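Local coordinates for protein N-terminal acetyltransferase B complex subunit MDM20 (Candida albicans, PDB 5K04) that probably serves as the non-catalytic, helical-repeat subunit of the NatB N-terminal acetyltransferase complex, wrapping round the catalytic subunit NAT3, at residues K63-L68 and D83-M88; L96-A101 and L114-N119; T307-Y312 and T339-R344; S323-L328 and R344-Q349. All coordinates share one frame; numbering follows the deposited sequence.

Contact 1: residues K63-L68 and D83-M88; sequences KNLELL and DFFSKM
The backbone oxygen N64 O accepts the helical bond from L68 N at 2.9 Å and also meets the rim of the F85 ring, whose CZ stands 3.4 Å from N64 O with the oxygen in the plane of the ring. This is the meeting of two consecutive helices, 58-69 and 75-87, in an antiparallel helix hairpin consistent with the TPR-like build of the family. The axes of segments 63-68 and 83-87 come within 11.1 Å at 137° between their directions, so large side chains have to bridge the gap. F85 is the main one. Its CB does not head straight for the other helix; chi1 (-67°) puts CG anti to the carbonyl carbon, beside the backbone N, and the far end of the ring lies against the other helix. There CZ touches N64 CB at 3.7 Å, while the neighbouring corner CE1 meets the methyl L65 CD2 at 3.5 Å. N64 points across as well, and the end of its buried amide rests near CB of F84, with the amide plane turned 40° from the F84 ring. Helix 91-104 packs on the same region, V97 and N100 against L68 and E93 against both L65 and F85. One turn further on from N64, L68 CD2 is the looser neighbour of the F85 tip, 4.3 Å from CZ.

Contact 2: residues L96-A101 and L114-N119; sequences LVYENA and LSWFDN
Y98 and W116 lie face on face, the tyrosine ring over the five-membered ring of the indole in an offset stack with planes only 2° apart and centroids 3.9 Å from each other. They join helices 91-104 and 109-120, whose segments 96-101 and 114-119 run at 163° to each other, close to antiparallel, a hairpin consistent with a TPR-like helical array. The two side chains slide past one another in opposite directions, so each also puts its CB over its partner: Y98 CB sits 3.6 Å from the centroid of the six-membered indole ring, and W116 CB 3.7 Å from the centroid of the tyrosine ring, a reciprocal pair of CH-pi contacts. With W116 CG anti to the backbone N (chi1 -163°), CG itself comes over the middle of the Y98 ring. S115 OG lies at the edge of the Y98 ring, near its plane, and takes a weak hydrogen bond of 3.5 Å from Y98 OH; its firmer partner is E79 of helix 75-87. W116 also packs on I132 and Y135 of helix 126-138, and Y135 is hydrogen-bonded to E99 OE1. The aliphatic part of E99 closes the contact obliquely, CG lying 3.7 Å from W116 CH2.

Contact 3: residues T307-Y312 and T339-R344; sequences TKLCCY and TVVNNR
The first torsion of N342 (chi1 -78°) sets CG anti to its carbonyl carbon, beside the backbone N. The buried carboxamide beyond it reaches from helix 337-346 to the backbone of a type I beta turn, K308 to C311, that leads into helix 311-315. One asparagine thereby binds the turn through ND2 and the residue just after it, Y312, through OD1. N342 ND2 donates to K308 O at 2.8 Å with an N-H...O angle of 157°; the oxygen lies close to the amide plane, whereas the donor stands well above the carbonyl plane of K308. On the opposite face of that plane C311 N, 3.1 Å from K308 O, completes the turn, so two donors grip the one oxygen. The amide nitrogen is shared too, since N306 O is a second acceptor for ND2. N342 OD1 receives Y312 N at 3.1 Å and a water that donates also to L309 O, which fixes the rotation of the group. CB of C311 lies against the amide, 3.4 Å from ND2. The turn also faces the partner subunit: K308 NZ bonds to R86 O of the NAT3 chain, and the K308 side chain is about 6 Å from the bound coenzyme A. Apolar closure comes from L309, whose methyl CD1 meets V341 CG1 obliquely at 4.0 Å.

Contact 4: residues S323-L328 and R344-Q349; sequences SFIGSL and RKFVNQ
F324 turns the edge of its ring to the face of F346 in a T-shaped stack, planes 87° apart and centroids 5.5 Å from each other. The touching corner, F324 CE2, stands above the F346 ring toward its rim, nearest CD1 at 4.3 Å. F324 CG is anti to the backbone N (chi1 161°); the CB bond starts off to the side, and the ring edge lies nearer to helix 337-346. Beside this pair, I325 crosses F346 at about a right angle and brings its CD1 to 4.1 Å from F346 CB. Closer to the surface, V347 CG1 is met by L328 CB at 3.6 Å, the two side chains meeting at a slant. The packing is therefore wholly apolar. Helix 337-346 finishes here in a Schellman motif: Q349 N bonds to R344 O at 2.8 Å and N348 N to K345 O at 3.0 Å, with N348 at positive phi. Among its neighbours, helix 295-305 lies against both phenylalanines, through V298 and Y302 on F324 and through Y302 on F346, while C311 and L315 of helix 311-315 pack on F346, and K345 reaches Q83 of the NAT3 chain.

In the fold
From the N terminus, 14 residues, mostly helical, lie between the segments of contact 1, which closes helix 58-69 onto 75-87, and 12 between those of contact 2, which closes helix 91-104 onto 109-120. These two stand in series but touch, L68 and F85 packing on V97, so four successive helices form one block. Contacts 3 and 4 lie across the chain's centre, with centres about 60 to 71 Å from the first two. Contact 3 spans 26 intervening residues; contact 4 opens inside that span and ends beyond it, so the two cross, sharing R344 and helix 337-346. They tie helices 311-315 and 322-326 to helix 337-346, with Y312 against F346, beside the NAT3 subunit.

Contact 1: residues K63-L68 and D83-M88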
loop_
_atom_site.group_PDB
_atom_site.type_symbol
_atom_site.label_atom_id
_atom_site.label_comp_id
_atom_site.label_asym_id
_atom_site.label_seq_id
_atom_site.Cartn_x
_atom_site.Cartn_y
_atom_site.Cartn_z
ATOM N N LYS A 63 -16.357 -33.190 20.736
ATOM C CA LYS A 63 -16.691 -32.537 21.995
ATOM C C LYS A 63 -17.279 -31.143 21.767
ATOM O O LYS A 63 -18.221 -30.735 22.465
ATOM C CB LYS A 63 -15.456 -32.490 22.880
ATOM C CG LYS A 63 -15.119 -33.822 23.580
ATOM C CD LYS A 63 -13.841 -33.739 24.420
ATOM C CE LYS A 63 -13.448 -35.124 24.961
ATOM N NZ LYS A 63 -12.233 -35.133 25.844
ATOM N N ASN A 64 -16.753 -30.405 20.783
ATOM C CA ASN A 64 -17.304 -29.084 20.475
ATOM C C ASN A 64 -18.651 -29.198 19.769
ATOM O O ASN A 64 -19.549 -28.382 20.002
ATOM C CB ASN A 64 -16.317 -28.275 19.625
ATOM C CG ASN A 64 -15.208 -27.645 20.447
ATOM O OD1 ASN A 64 -15.314 -27.524 21.668
ATOM N ND2 ASN A 64 -14.138 -27.226 19.774
ATOM N N LEU A 65 -18.810 -30.207 18.907
ATOM C CA LEU A 65 -20.126 -30.497 18.347
ATOM C C LEU A 65 -21.125 -30.808 19.450
ATOM O O LEU A 65 -22.287 -30.389 19.385
ATOM C CB LEU A 65 -20.037 -31.664 17.361
ATOM C CG LEU A 65 -19.430 -31.353 15.991
ATOM C CD1 LEU A 65 -19.393 -32.595 15.117
ATOM C CD2 LEU A 65 -20.208 -30.242 15.310
ATOM N N GLU A 66 -20.686 -31.551 20.468
ATOM C CA GLU A 66 -21.527 -31.825 21.626
ATOM C C GLU A 66 -21.956 -30.531 22.311
ATOM O O GLU A 66 -23.122 -30.381 22.692
ATOM C CB GLU A 66 -20.771 -32.741 22.594
ATOM C CG GLU A 66 -21.536 -33.138 23.843
ATOM C CD GLU A 66 -20.822 -34.219 24.641
ATOM O OE1 GLU A 66 -19.629 -34.476 24.365
ATOM O OE2 GLU A 66 -21.457 -34.818 25.538
ATOM N N LEU A 67 -21.031 -29.577 22.453
ATOM C CA LEU A 67 -21.362 -28.298 23.080
ATOM C C LEU A 67 -22.352 -27.498 22.242
ATOM O O LEU A 67 -23.269 -26.867 22.783
ATOM C CB LEU A 67 -20.096 -27.474 23.296
ATOM C CG LEU A 67 -19.040 -27.933 24.292
ATOM C CD1 LEU A 67 -17.848 -27.036 24.118
ATOM C CD2 LEU A 67 -19.565 -27.844 25.712
ATOM N N LEU A 68 -22.168 -27.500 20.922
ATOM C CA LEU A 68 -23.027 -26.719 20.042
ATOM C C LEU A 68 -24.494 -27.069 20.243
ATOM O O LEU A 68 -25.354 -26.182 20.297
ATOM C CB LEU A 68 -22.600 -26.946 18.591
ATOM C CG LEU A 68 -23.485 -26.424 17.468
ATOM C CD1 LEU A 68 -23.828 -24.953 17.684
ATOM C CD2 LEU A 68 -22.769 -26.610 16.142
ATOM N N ASP A 83 -15.285 -19.685 16.493
ATOM C CA ASP A 83 -13.868 -19.626 16.159
ATOM C C ASP A 83 -13.302 -21.028 15.946
ATOM O O ASP A 83 -12.621 -21.284 14.947
ATOM C CB ASP A 83 -13.110 -18.887 17.260
ATOM C CG ASP A 83 -11.674 -18.627 16.895
ATOM O OD1 ASP A 83 -11.339 -18.720 15.696
ATOM O OD2 ASP A 83 -10.876 -18.341 17.810
ATOM N N PHE A 84 -13.605 -21.959 16.858
ATOM C CA PHE A 84 -13.055 -23.309 16.761
ATOM C C PHE A 84 -13.489 -24.002 15.474
ATOM O O PHE A 84 -12.668 -24.609 14.777
ATOM C CB PHE A 84 -13.463 -24.145 17.979
ATOM C CG PHE A 84 -12.734 -23.774 19.248
ATOM C CD1 PHE A 84 -11.382 -24.041 19.400
ATOM C CD2 PHE A 84 -13.409 -23.177 20.301
ATOM C CE1 PHE A 84 -10.721 -23.694 20.574
ATOM C CE2 PHE A 84 -12.757 -22.816 21.467
ATOM C CZ PHE A 84 -11.414 -23.083 21.607
ATOM N N PHE A 85 -14.780 -23.932 15.144
ATOM C CA PHE A 85 -15.265 -24.629 13.955
ATOM C C PHE A 85 -14.702 -24.010 12.686
ATOM O O PHE A 85 -14.354 -24.727 11.741
ATOM C CB PHE A 85 -16.793 -24.630 13.920
ATOM C CG PHE A 85 -17.419 -25.451 15.010
ATOM C CD1 PHE A 85 -17.384 -26.838 14.962
ATOM C CD2 PHE A 85 -18.037 -24.839 16.087
ATOM C CE1 PHE A 85 -17.956 -27.597 15.967
ATOM C CE2 PHE A 85 -18.606 -25.591 17.097
ATOM C CZ PHE A 85 -18.566 -26.975 17.036
ATOM N N SER A 86 -14.610 -22.679 12.645
ATOM C CA SER A 86 -13.985 -22.027 11.502
ATOM C C SER A 86 -12.526 -22.440 11.360
ATOM O O SER A 86 -12.030 -22.589 10.237
ATOM C CB SER A 86 -14.114 -20.508 11.633
ATOM O OG SER A 86 -13.667 -20.058 12.901
ATOM N N LYS A 87 -11.827 -22.644 12.482
ATOM C CA LYS A 87 -10.448 -23.121 12.435
ATOM C C LYS A 87 -10.342 -24.502 11.805
ATOM O O LYS A 87 -9.288 -24.842 11.260
ATOM C CB LYS A 87 -9.846 -23.145 13.848
ATOM C CG LYS A 87 -9.633 -21.765 14.484
ATOM C CD LYS A 87 -9.594 -21.839 16.018
ATOM C CE LYS A 87 -8.184 -22.056 16.558
ATOM N NZ LYS A 87 -8.173 -22.440 18.005
ATOM N N MET A 88 -11.405 -25.302 11.865
ATOM C CA MET A 88 -11.406 -26.649 11.316
ATOM C C MET A 88 -12.132 -26.732 9.977
ATOM O O MET A 88 -12.572 -27.817 9.584
ATOM C CB MET A 88 -12.025 -27.626 12.315
ATOM C CG MET A 88 -11.560 -27.431 13.741
ATOM S SD MET A 88 -9.801 -27.706 13.987
ATOM C CE MET A 88 -9.670 -29.392 13.436
#

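Contact 2: residues L96-A101 and L114-N119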
loop_
_atom_site.group_PDB
_atom_site.type_symbol
_atom_site.label_atom_id
_atom_site.label_comp_id
_atom_site.label_asym_id
_atom_site.label_seq_id
_atom_site.Cartn_x
_atom_site.Cartn_y
_atom_site.Cartn_z
ATOM N N LEU A 96 -23.684 -21.746 12.757
ATOM C CA LEU A 96 -24.842 -22.282 13.462
ATOM C C LEU A 96 -24.846 -21.934 14.952
ATOM O O LEU A 96 -25.919 -21.884 15.564
ATOM C CB LEU A 96 -24.900 -23.798 13.259
ATOM C CG LEU A 96 -26.299 -24.398 13.064
ATOM C CD1 LEU A 96 -27.074 -23.616 11.999
ATOM C CD2 LEU A 96 -26.192 -25.871 12.691
ATOM N N VAL A 97 -23.678 -21.708 15.560
ATOM C CA VAL A 97 -23.649 -21.345 16.976
ATOM C C VAL A 97 -24.395 -20.039 17.201
ATOM O O VAL A 97 -25.217 -19.919 18.115
ATOM C CB VAL A 97 -22.201 -21.251 17.486
ATOM C CG1 VAL A 97 -22.190 -21.282 19.010
ATOM C CG2 VAL A 97 -21.367 -22.373 16.936
ATOM N N TYR A 98 -24.108 -19.035 16.367
ATOM C CA TYR A 98 -24.774 -17.745 16.501
ATOM C C TYR A 98 -26.243 -17.838 16.103
ATOM O O TYR A 98 -27.115 -17.311 16.807
ATOM C CB TYR A 98 -24.052 -16.704 15.654
ATOM C CG TYR A 98 -22.782 -16.121 16.251
ATOM C CD1 TYR A 98 -22.841 -15.084 17.168
ATOM C CD2 TYR A 98 -21.526 -16.562 15.848
ATOM C CE1 TYR A 98 -21.683 -14.523 17.699
ATOM C CE2 TYR A 98 -20.367 -15.999 16.365
ATOM C CZ TYR A 98 -20.455 -14.982 17.295
ATOM O OH TYR A 98 -19.315 -14.419 17.822
ATOM N N GLU A 99 -26.533 -18.508 14.977
ATOM C CA GLU A 99 -27.910 -18.620 14.494
ATOM C C GLU A 99 -28.796 -19.324 15.509
ATOM O O GLU A 99 -29.946 -18.924 15.727
ATOM C CB GLU A 99 -27.952 -19.372 13.163
ATOM C CG GLU A 99 -27.184 -18.721 12.028
ATOM C CD GLU A 99 -27.272 -19.511 10.732
ATOM O OE1 GLU A 99 -28.399 -19.810 10.288
ATOM O OE2 GLU A 99 -26.210 -19.847 10.169
ATOM N N ASN A 100 -28.282 -20.386 16.128
ATOM C CA ASN A 100 -29.057 -21.082 17.146
ATOM C C ASN A 100 -29.342 -20.166 18.327
ATOM O O ASN A 100 -30.445 -20.186 18.883
ATOM C CB ASN A 100 -28.318 -22.345 17.597
ATOM C CG ASN A 100 -28.358 -23.460 16.549
ATOM O OD1 ASN A 100 -29.244 -23.500 15.694
ATOM N ND2 ASN A 100 -27.390 -24.367 16.617
ATOM N N ALA A 101 -28.365 -19.337 18.706
ATOM C CA ALA A 101 -28.558 -18.427 19.832
ATOM C C ALA A 101 -29.585 -17.348 19.504
ATOM O O ALA A 101 -30.430 -17.008 20.339
ATOM C CB ALA A 101 -27.222 -17.791 20.228
ATOM N N LEU A 114 -23.877 -8.179 16.414
ATOM C CA LEU A 114 -22.756 -7.234 16.365
ATOM C C LEU A 114 -21.447 -7.888 16.789
ATOM O O LEU A 114 -20.390 -7.576 16.231
ATOM C CB LEU A 114 -23.045 -6.005 17.237
ATOM C CG LEU A 114 -24.203 -5.125 16.732
ATOM C CD1 LEU A 114 -24.434 -3.902 17.613
ATOM C CD2 LEU A 114 -24.027 -4.712 15.266
ATOM N N SER A 115 -21.492 -8.784 17.785
ATOM C CA SER A 115 -20.313 -9.580 18.142
ATOM C C SER A 115 -19.896 -10.480 16.978
ATOM O O SER A 115 -18.727 -10.514 16.586
ATOM C CB SER A 115 -20.620 -10.404 19.402
ATOM O OG SER A 115 -19.684 -11.441 19.618
ATOM N N TRP A 116 -20.866 -11.223 16.424
ATOM C CA TRP A 116 -20.678 -12.015 15.213
ATOM C C TRP A 116 -20.006 -11.206 14.111
ATOM O O TRP A 116 -19.063 -11.669 13.464
ATOM C CB TRP A 116 -22.048 -12.511 14.743
ATOM C CG TRP A 116 -22.017 -13.622 13.774
ATOM C CD1 TRP A 116 -20.910 -14.252 13.278
ATOM C CD2 TRP A 116 -23.152 -14.268 13.180
ATOM N NE1 TRP A 116 -21.287 -15.249 12.410
ATOM C CE2 TRP A 116 -22.658 -15.273 12.327
ATOM C CE3 TRP A 116 -24.531 -14.075 13.270
ATOM C CZ2 TRP A 116 -23.499 -16.089 11.574
ATOM C CZ3 TRP A 116 -25.370 -14.889 12.529
ATOM C CH2 TRP A 116 -24.853 -15.887 11.692
ATOM N N PHE A 117 -20.498 -9.992 13.881
ATOM C CA PHE A 117 -20.005 -9.170 12.785
ATOM C C PHE A 117 -18.608 -8.639 13.084
ATOM O O PHE A 117 -17.709 -8.729 12.244
ATOM C CB PHE A 117 -20.998 -8.029 12.530
ATOM C CG PHE A 117 -20.516 -6.994 11.556
ATOM C CD1 PHE A 117 -20.233 -7.330 10.236
ATOM C CD2 PHE A 117 -20.368 -5.677 11.954
ATOM C CE1 PHE A 117 -19.788 -6.367 9.340
ATOM C CE2 PHE A 117 -19.933 -4.709 11.064
ATOM C CZ PHE A 117 -19.641 -5.056 9.752
ATOM N N ASP A 118 -18.416 -8.090 14.290
ATOM C CA ASP A 118 -17.116 -7.546 14.678
ATOM C C ASP A 118 -16.034 -8.612 14.633
ATOM O O ASP A 118 -14.900 -8.336 14.237
ATOM C CB ASP A 118 -17.198 -6.932 16.071
ATOM C CG ASP A 118 -18.017 -5.658 16.089
ATOM O OD1 ASP A 118 -18.471 -5.231 15.006
ATOM O OD2 ASP A 118 -18.202 -5.079 17.173
ATOM N N ASN A 119 -16.370 -9.837 15.028
ATOM C CA ASN A 119 -15.411 -10.926 14.975
ATOM C C ASN A 119 -15.230 -11.457 13.561
ATOM O O ASN A 119 -14.186 -12.035 13.263
ATOM C CB ASN A 119 -15.847 -12.051 15.921
ATOM C CG ASN A 119 -15.739 -11.650 17.404
ATOM O OD1 ASN A 119 -16.686 -11.788 18.175
ATOM N ND2 ASN A 119 -14.576 -11.151 17.795
#

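Contact 3: residues T307-Y312 and T339-R344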
loop_
_atom_site.group_PDB
_atom_site.type_symbol
_atom_site.label_atom_id
_atom_site.label_comp_id
_atom_site.label_asym_id
_atom_site.label_seq_id
_atom_site.Cartn_x
_atom_site.Cartn_y
_atom_site.Cartn_z
ATOM N N THR A 307 6.646 26.712 -20.062
ATOM C CA THR A 307 7.334 27.024 -18.814
ATOM C C THR A 307 6.807 26.213 -17.638
ATOM O O THR A 307 7.254 26.435 -16.505
ATOM C CB THR A 307 7.219 28.513 -18.479
ATOM O OG1 THR A 307 5.873 28.816 -18.116
ATOM C CG2 THR A 307 7.629 29.380 -19.670
ATOM N N LYS A 308 5.886 25.278 -17.882
ATOM C CA LYS A 308 5.286 24.454 -16.838
ATOM C C LYS A 308 5.713 23.003 -17.006
ATOM O O LYS A 308 5.728 22.465 -18.119
ATOM C CB LYS A 308 3.756 24.550 -16.861
ATOM C CG LYS A 308 3.240 25.995 -16.903
ATOM C CD LYS A 308 3.630 26.801 -15.663
ATOM C CE LYS A 308 2.912 28.154 -15.652
ATOM N NZ LYS A 308 3.093 28.933 -14.385
ATOM N N LEU A 309 6.045 22.368 -15.887
ATOM C CA LEU A 309 6.529 21.000 -15.945
ATOM C C LEU A 309 5.468 20.032 -16.475
ATOM O O LEU A 309 5.807 18.920 -16.891
ATOM C CB LEU A 309 7.023 20.611 -14.552
ATOM C CG LEU A 309 8.076 19.511 -14.433
ATOM C CD1 LEU A 309 9.363 19.878 -15.176
ATOM C CD2 LEU A 309 8.356 19.243 -12.971
ATOM N N CYS A 310 4.200 20.452 -16.504
ATOM C CA CYS A 310 3.119 19.610 -17.008
ATOM C C CYS A 310 3.137 19.447 -18.526
ATOM O O CYS A 310 2.584 18.454 -19.015
ATOM C CB CYS A 310 1.753 20.168 -16.573
ATOM S SG CYS A 310 1.237 21.740 -17.237
ATOM N N CYS A 311 3.775 20.373 -19.272
ATOM C CA CYS A 311 3.549 20.476 -20.715
ATOM C C CYS A 311 3.712 19.128 -21.419
ATOM O O CYS A 311 2.824 18.684 -22.153
ATOM C CB CYS A 311 4.495 21.526 -21.328
ATOM S SG CYS A 311 4.120 21.967 -23.009
ATOM N N TYR A 312 4.846 18.468 -21.198
ATOM C CA TYR A 312 5.154 17.231 -21.915
ATOM C C TYR A 312 4.111 16.157 -21.654
ATOM O O TYR A 312 3.641 15.497 -22.588
ATOM C CB TYR A 312 6.529 16.704 -21.514
ATOM C CG TYR A 312 6.799 15.336 -22.087
ATOM C CD1 TYR A 312 7.170 15.179 -23.421
ATOM C CD2 TYR A 312 6.687 14.206 -21.303
ATOM C CE1 TYR A 312 7.420 13.924 -23.955
ATOM C CE2 TYR A 312 6.932 12.948 -21.826
ATOM C CZ TYR A 312 7.295 12.813 -23.155
ATOM O OH TYR A 312 7.535 11.552 -23.659
ATOM N N THR A 339 11.183 25.088 -19.965
ATOM C CA THR A 339 11.054 25.017 -21.418
ATOM C C THR A 339 12.046 24.017 -21.996
ATOM O O THR A 339 11.685 23.187 -22.834
ATOM C CB THR A 339 11.268 26.404 -22.035
ATOM O OG1 THR A 339 10.332 27.332 -21.478
ATOM C CG2 THR A 339 11.105 26.375 -23.567
ATOM N N VAL A 340 13.297 24.057 -21.529
ATOM C CA VAL A 340 14.309 23.132 -22.032
ATOM C C VAL A 340 13.991 21.700 -21.611
ATOM O O VAL A 340 14.157 20.756 -22.392
ATOM C CB VAL A 340 15.702 23.577 -21.561
ATOM C CG1 VAL A 340 16.777 22.579 -22.017
ATOM C CG2 VAL A 340 16.007 24.966 -22.097
ATOM N N VAL A 341 13.525 21.517 -20.377
ATOM C CA VAL A 341 13.187 20.182 -19.895
ATOM C C VAL A 341 12.114 19.558 -20.784
ATOM O O VAL A 341 12.232 18.405 -21.216
ATOM C CB VAL A 341 12.747 20.250 -18.419
ATOM C CG1 VAL A 341 11.976 19.003 -18.007
ATOM C CG2 VAL A 341 13.949 20.450 -17.521
ATOM N N ASN A 342 11.059 20.320 -21.079
ATOM C CA ASN A 342 9.989 19.801 -21.926
ATOM C C ASN A 342 10.504 19.490 -23.326
ATOM O O ASN A 342 10.247 18.407 -23.867
ATOM C CB ASN A 342 8.828 20.799 -21.965
ATOM C CG ASN A 342 7.954 20.740 -20.694
ATOM O OD1 ASN A 342 7.558 19.666 -20.255
ATOM N ND2 ASN A 342 7.678 21.900 -20.104
ATOM N N ASN A 343 11.281 20.415 -23.908
ATOM C CA ASN A 343 11.818 20.213 -25.256
ATOM C C ASN A 343 12.704 18.976 -25.327
ATOM O O ASN A 343 12.594 18.184 -26.269
ATOM C CB ASN A 343 12.597 21.446 -25.708
ATOM C CG ASN A 343 11.711 22.658 -25.883
ATOM O OD1 ASN A 343 10.487 22.562 -25.778
ATOM N ND2 ASN A 343 12.321 23.810 -26.142
ATOM N N ARG A 344 13.579 18.783 -24.334
ATOM C CA ARG A 344 14.433 17.596 -24.330
ATOM C C ARG A 344 13.613 16.318 -24.188
ATOM O O ARG A 344 13.993 15.269 -24.722
ATOM C CB ARG A 344 15.460 17.694 -23.209
ATOM C CG ARG A 344 16.485 18.802 -23.406
ATOM C CD ARG A 344 17.541 18.403 -24.418
ATOM N NE ARG A 344 18.460 19.505 -24.704
ATOM C CZ ARG A 344 19.743 19.523 -24.357
ATOM N NH1 ARG A 344 20.274 18.490 -23.712
ATOM N NH2 ARG A 344 20.489 20.572 -24.649
HETATM O O HOH W 1 8.475 18.210 -17.833
#

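Contact 4: residues S323-L328 and R344-Q349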
loop_
_atom_site.group_PDB
_atom_site.type_symbol
_atom_site.label_atom_id
_atom_site.label_comp_id
_atom_site.label_asym_id
_atom_site.label_seq_id
_atom_site.Cartn_x
_atom_site.Cartn_y
_atom_site.Cartn_z
ATOM N N SER A 323 5.819 18.253 -37.606
ATOM C CA SER A 323 6.201 19.654 -37.764
ATOM C C SER A 323 6.401 20.345 -36.414
ATOM O O SER A 323 7.325 21.154 -36.258
ATOM C CB SER A 323 5.138 20.387 -38.578
ATOM O OG SER A 323 3.878 20.312 -37.936
ATOM N N PHE A 324 5.526 20.064 -35.441
ATOM C CA PHE A 324 5.656 20.680 -34.122
ATOM C C PHE A 324 6.964 20.279 -33.460
ATOM O O PHE A 324 7.680 21.123 -32.909
ATOM C CB PHE A 324 4.469 20.288 -33.238
ATOM C CG PHE A 324 4.715 20.486 -31.760
ATOM C CD1 PHE A 324 4.634 21.750 -31.189
ATOM C CD2 PHE A 324 5.016 19.404 -30.944
ATOM C CE1 PHE A 324 4.858 21.930 -29.830
ATOM C CE2 PHE A 324 5.237 19.575 -29.586
ATOM C CZ PHE A 324 5.159 20.838 -29.026
ATOM N N ILE A 325 7.291 18.986 -33.516
ATOM C CA ILE A 325 8.537 18.488 -32.955
ATOM C C ILE A 325 9.736 19.048 -33.704
ATOM O O ILE A 325 10.811 19.227 -33.119
ATOM C CB ILE A 325 8.529 16.955 -32.974
ATOM C CG1 ILE A 325 7.301 16.420 -32.221
ATOM C CG2 ILE A 325 9.838 16.409 -32.409
ATOM C CD1 ILE A 325 7.410 16.549 -30.706
ATOM N N GLY A 326 9.576 19.331 -35.000
ATOM C CA GLY A 326 10.660 19.901 -35.778
ATOM C C GLY A 326 11.225 21.173 -35.187
ATOM O O GLY A 326 12.397 21.493 -35.404
ATOM N N SER A 327 10.415 21.907 -34.427
ATOM C CA SER A 327 10.923 23.026 -33.649
ATOM C C SER A 327 11.790 22.521 -32.493
ATOM O O SER A 327 11.527 22.818 -31.323
ATOM C CB SER A 327 9.759 23.885 -33.153
ATOM O OG SER A 327 8.926 24.261 -34.240
ATOM N N LEU A 328 12.816 21.731 -32.829
ATOM C CA LEU A 328 13.885 21.327 -31.922
ATOM C C LEU A 328 15.169 22.116 -32.176
ATOM O O LEU A 328 16.271 21.629 -31.899
ATOM C CB LEU A 328 14.151 19.823 -32.046
ATOM C CG LEU A 328 14.483 19.174 -33.405
ATOM C CD1 LEU A 328 15.967 19.231 -33.756
ATOM C CD2 LEU A 328 13.998 17.724 -33.450
ATOM N N ARG A 344 13.579 18.783 -24.334
ATOM C CA ARG A 344 14.433 17.596 -24.330
ATOM C C ARG A 344 13.613 16.318 -24.188
ATOM O O ARG A 344 13.993 15.269 -24.722
ATOM C CB ARG A 344 15.460 17.694 -23.209
ATOM C CG ARG A 344 16.485 18.802 -23.406
ATOM C CD ARG A 344 17.541 18.403 -24.418
ATOM N NE ARG A 344 18.460 19.505 -24.704
ATOM C CZ ARG A 344 19.743 19.523 -24.357
ATOM N NH1 ARG A 344 20.274 18.490 -23.712
ATOM N NH2 ARG A 344 20.489 20.572 -24.649
ATOM N N LYS A 345 12.493 16.386 -23.465
ATOM C CA LYS A 345 11.591 15.242 -23.385
ATOM C C LYS A 345 10.888 15.005 -24.714
ATOM O O LYS A 345 10.756 13.858 -25.155
ATOM C CB LYS A 345 10.568 15.468 -22.281
ATOM C CG LYS A 345 11.129 15.324 -20.883
ATOM C CD LYS A 345 10.213 15.990 -19.883
ATOM C CE LYS A 345 9.651 15.014 -18.912
ATOM N NZ LYS A 345 9.408 15.714 -17.629
ATOM N N PHE A 346 10.428 16.077 -25.367
ATOM C CA PHE A 346 9.725 15.912 -26.632
ATOM C C PHE A 346 10.608 15.214 -27.663
ATOM O O PHE A 346 10.144 14.315 -28.374
ATOM C CB PHE A 346 9.244 17.265 -27.150
ATOM C CG PHE A 346 8.037 17.808 -26.427
ATOM C CD1 PHE A 346 6.825 17.118 -26.454
ATOM C CD2 PHE A 346 8.099 19.017 -25.742
ATOM C CE1 PHE A 346 5.702 17.605 -25.788
ATOM C CE2 PHE A 346 6.984 19.526 -25.081
ATOM C CZ PHE A 346 5.782 18.812 -25.099
ATOM N N VAL A 347 11.891 15.585 -27.737
ATOM C CA VAL A 347 12.820 15.002 -28.710
ATOM C C VAL A 347 13.496 13.763 -28.136
ATOM O O VAL A 347 14.423 13.217 -28.741
ATOM C CB VAL A 347 13.879 16.023 -29.150
ATOM C CG1 VAL A 347 13.214 17.284 -29.653
ATOM C CG2 VAL A 347 14.821 16.334 -27.997
ATOM N N ASN A 348 13.018 13.308 -26.980
ATOM C CA ASN A 348 13.612 12.217 -26.200
ATOM C C ASN A 348 15.141 12.221 -26.254
ATOM O O ASN A 348 15.780 11.281 -26.727
ATOM C CB ASN A 348 13.069 10.864 -26.640
ATOM C CG ASN A 348 13.465 9.755 -25.681
ATOM O OD1 ASN A 348 13.798 10.015 -24.522
ATOM N ND2 ASN A 348 13.444 8.516 -26.160
ATOM N N GLN A 349 15.726 13.304 -25.744
ATOM C CA GLN A 349 17.176 13.411 -25.665
ATOM C C GLN A 349 17.640 12.974 -24.287
ATOM O O GLN A 349 17.119 13.445 -23.275
ATOM C CB GLN A 349 17.655 14.831 -25.955
ATOM C CG GLN A 349 19.174 14.904 -26.110
ATOM C CD GLN A 349 19.617 16.214 -26.689
ATOM O OE1 GLN A 349 18.919 16.814 -27.507
ATOM N NE2 GLN A 349 20.778 16.682 -26.261
#